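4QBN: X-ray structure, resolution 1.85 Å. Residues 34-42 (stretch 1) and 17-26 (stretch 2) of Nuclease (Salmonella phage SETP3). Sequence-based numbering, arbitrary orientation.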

# COMPACT_ATOMS: atom_id res chain seq x y z
N PRO A 34 -3.41 3.60 -6.58
CA PRO A 34 -2.20 3.86 -7.38
C PRO A 34 -1.72 2.60 -8.13
O PRO A 34 -1.85 1.48 -7.63
CB PRO A 34 -1.16 4.25 -6.30
CG PRO A 34 -2.04 4.99 -5.26
CD PRO A 34 -3.36 4.19 -5.23
N ASP A 35 -1.18 2.77 -9.34
CA ASP A 35 -0.78 1.59 -10.13
C ASP A 35 0.25 0.73 -9.42
O ASP A 35 0.17 -0.54 -9.52
CB ASP A 35 -0.20 2.02 -11.49
CG ASP A 35 -1.24 2.68 -12.36
OD1 ASP A 35 -2.35 2.10 -12.40
OD2 ASP A 35 -0.94 3.74 -12.98
N LEU A 36 1.24 1.36 -8.78
CA LEU A 36 2.32 0.58 -8.16
C LEU A 36 2.47 0.87 -6.69
O LEU A 36 2.40 2.05 -6.26
CB LEU A 36 3.67 0.91 -8.83
CG LEU A 36 3.80 0.59 -10.31
CD1 LEU A 36 5.17 1.03 -10.81
CD2 LEU A 36 3.69 -0.96 -10.53
N LEU A 37 2.67 -0.17 -5.88
CA LEU A 37 3.15 0.02 -4.48
C LEU A 37 4.63 -0.34 -4.53
O LEU A 37 4.98 -1.39 -5.11
CB LEU A 37 2.39 -0.98 -3.58
CG LEU A 37 3.00 -1.16 -2.17
CD1 LEU A 37 2.91 0.15 -1.34
CD2 LEU A 37 2.26 -2.33 -1.50
N VAL A 38 5.47 0.51 -3.95
CA VAL A 38 6.91 0.33 -4.03
C VAL A 38 7.37 0.37 -2.59
O VAL A 38 7.16 1.36 -1.88
CB VAL A 38 7.60 1.47 -4.81
CG1 VAL A 38 9.08 1.21 -4.93
CG2 VAL A 38 6.99 1.54 -6.25
N ILE A 39 8.00 -0.71 -2.15
CA ILE A 39 8.51 -0.75 -0.75
C ILE A 39 10.03 -0.73 -0.87
O ILE A 39 10.59 -1.70 -1.36
CB ILE A 39 8.12 -2.06 -0.02
CG1 ILE A 39 6.63 -2.43 -0.15
CG2 ILE A 39 8.60 -1.98 1.49
CD1 ILE A 39 5.76 -1.63 0.64
N LEU A 40 10.68 0.37 -0.46
CA LEU A 40 12.12 0.56 -0.62
C LEU A 40 12.76 0.36 0.77
O LEU A 40 12.05 0.38 1.77
CB LEU A 40 12.41 1.96 -1.16
CG LEU A 40 11.95 2.11 -2.62
CD1 LEU A 40 11.83 3.62 -2.94
CD2 LEU A 40 13.06 1.52 -3.43
N PRO A 41 14.06 0.07 0.81
CA PRO A 41 14.77 -0.16 2.06
C PRO A 41 14.56 0.98 3.07
O PRO A 41 14.37 2.14 2.71
CB PRO A 41 16.21 -0.27 1.60
CG PRO A 41 16.11 -0.96 0.23
CD PRO A 41 14.88 -0.28 -0.37
N ARG A 42 14.56 0.61 4.34
CA ARG A 42 14.43 1.52 5.48
C ARG A 42 13.03 2.05 5.58
O ARG A 42 12.80 3.14 6.11
CB ARG A 42 15.48 2.65 5.40
CG ARG A 42 16.94 2.15 5.35
CD ARG A 42 17.90 3.29 5.52
NE ARG A 42 18.18 3.49 6.95
CZ ARG A 42 19.25 4.13 7.43
NH1 ARG A 42 20.17 4.62 6.61
NH2 ARG A 42 19.42 4.23 8.75
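Stretch 2, residues 17-26: ALGGLVRKLS

Neighbouring antiparallel strands alternate between hydrogen-bonded and non-hydrogen-bonded pairs, and this segment of a phage nuclease illustrates the rule compactly. Stretch 2 leaves a helix through a Schellman motif at G19, whose positive phi (96°) suits glycine, and from L21 to S26 it runs as an extended strand. It lies beside the strand of stretch 1 in the opposite sense, with 154° between their N-to-C directions and a closest axial approach of 4.7 Å.

Contact begins before the strand proper: the carbonyl O of P34 lies 3.3 Å from L25 CB. D35, still in the loop with phi/psi of -59/-42, turns its side chain away but accepts a hydrogen bond at O from L25 N (3.2 Å). A water lies within hydrogen-bonding distance of both backbone oxygens, its O 2.8 Å from D35 O and 3.0 Å from L25 O. L36 faces K24 in a non-hydrogen-bonded pair, CA to CA 4.9 Å, and its CD2 reaches diagonally to V22 CG1 at 3.7 Å. At L37 the backbone bonds close into a ring with R23: L37 N donates to R23 O (2.8 Å) and R23 N to L37 O (2.9 Å). The L37 side chain occupies the other sheet face from L36, where its CB packs 3.9 Å from L25 CD1.

V38 pairs with V22 without such bonds, and the CA atoms of V38 and V22 draw in to 4.7 Å; V38 CA also makes a CA-H...O contact with L21 O (3.4 Å). The ring recurs at I39, which bonds L21 through I39 N to L21 O (2.9 Å) and L21 N to I39 O (2.8 Å). Beyond it, L40 CD2 lies 3.8 Å from G20 CA, where a CB would clash with that methyl. Finally, P41 CG rests 3.5 Å from L18 O, while R42 makes no contact.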

# COMPACT_ATOMS: atom_id res chain seq x y z
N ALA A 17 16.17 -2.48 -8.68
CA ALA A 17 17.64 -2.28 -8.62
C ALA A 17 18.12 -1.55 -7.36
O ALA A 17 19.29 -1.63 -7.01
CB ALA A 17 18.14 -1.53 -9.87
N LEU A 18 17.23 -0.83 -6.70
CA LEU A 18 17.50 -0.18 -5.43
C LEU A 18 17.15 -1.06 -4.24
O LEU A 18 17.21 -0.60 -3.10
CB LEU A 18 16.65 1.10 -5.31
CG LEU A 18 16.96 2.18 -6.38
CD1 LEU A 18 15.89 3.27 -6.31
CD2 LEU A 18 18.34 2.76 -6.16
N GLY A 19 16.74 -2.29 -4.47
CA GLY A 19 16.38 -3.18 -3.40
C GLY A 19 14.88 -3.18 -3.12
O GLY A 19 14.41 -3.82 -2.18
N GLY A 20 14.10 -2.47 -3.94
CA GLY A 20 12.65 -2.29 -3.66
C GLY A 20 11.80 -3.50 -4.04
O GLY A 20 12.22 -4.34 -4.83
N LEU A 21 10.61 -3.61 -3.45
CA LEU A 21 9.65 -4.68 -3.81
C LEU A 21 8.59 -3.91 -4.56
O LEU A 21 8.16 -2.88 -4.07
CB LEU A 21 9.04 -5.23 -2.53
CG LEU A 21 8.11 -6.44 -2.75
CD1 LEU A 21 8.91 -7.63 -3.28
CD2 LEU A 21 7.50 -6.78 -1.41
N VAL A 22 8.16 -4.39 -5.72
CA VAL A 22 7.13 -3.64 -6.46
C VAL A 22 5.89 -4.50 -6.63
O VAL A 22 6.03 -5.67 -7.01
CB VAL A 22 7.62 -3.25 -7.84
CG1 VAL A 22 6.50 -2.47 -8.63
CG2 VAL A 22 8.87 -2.36 -7.67
N ARG A 23 4.69 -3.95 -6.37
CA ARG A 23 3.45 -4.75 -6.56
C ARG A 23 2.44 -3.91 -7.36
O ARG A 23 2.38 -2.70 -7.14
CB ARG A 23 2.79 -5.07 -5.21
CG ARG A 23 3.68 -6.04 -4.33
CD ARG A 23 3.52 -7.41 -4.94
NE ARG A 23 4.30 -8.45 -4.22
CZ ARG A 23 5.52 -8.88 -4.60
NH1 ARG A 23 6.14 -8.33 -5.64
NH2 ARG A 23 6.11 -9.87 -3.91
N LYS A 24 1.67 -4.56 -8.21
CA LYS A 24 0.55 -3.90 -8.92
C LYS A 24 -0.68 -3.93 -8.02
O LYS A 24 -1.24 -4.98 -7.72
CB LYS A 24 0.29 -4.55 -10.26
CG LYS A 24 1.45 -4.41 -11.26
CD LYS A 24 1.12 -5.16 -12.58
CE LYS A 24 2.33 -5.27 -13.52
NZ LYS A 24 2.00 -5.88 -14.88
N LEU A 25 -1.14 -2.75 -7.63
CA LEU A 25 -2.14 -2.60 -6.59
C LEU A 25 -3.51 -2.48 -7.14
O LEU A 25 -3.71 -1.94 -8.24
CB LEU A 25 -1.81 -1.32 -5.80
CG LEU A 25 -1.99 -1.34 -4.33
CD1 LEU A 25 -1.21 -2.51 -3.79
CD2 LEU A 25 -1.47 0.01 -3.84
N SER A 26 -4.49 -2.97 -6.39
CA SER A 26 -5.90 -2.75 -6.74
C SER A 26 -6.65 -2.72 -5.40
O SER A 26 -6.07 -3.06 -4.35
CB SER A 26 -6.43 -3.86 -7.66
OG SER A 26 -7.56 -3.42 -8.38
O HOH W 1 -2.09 -1.66 -10.70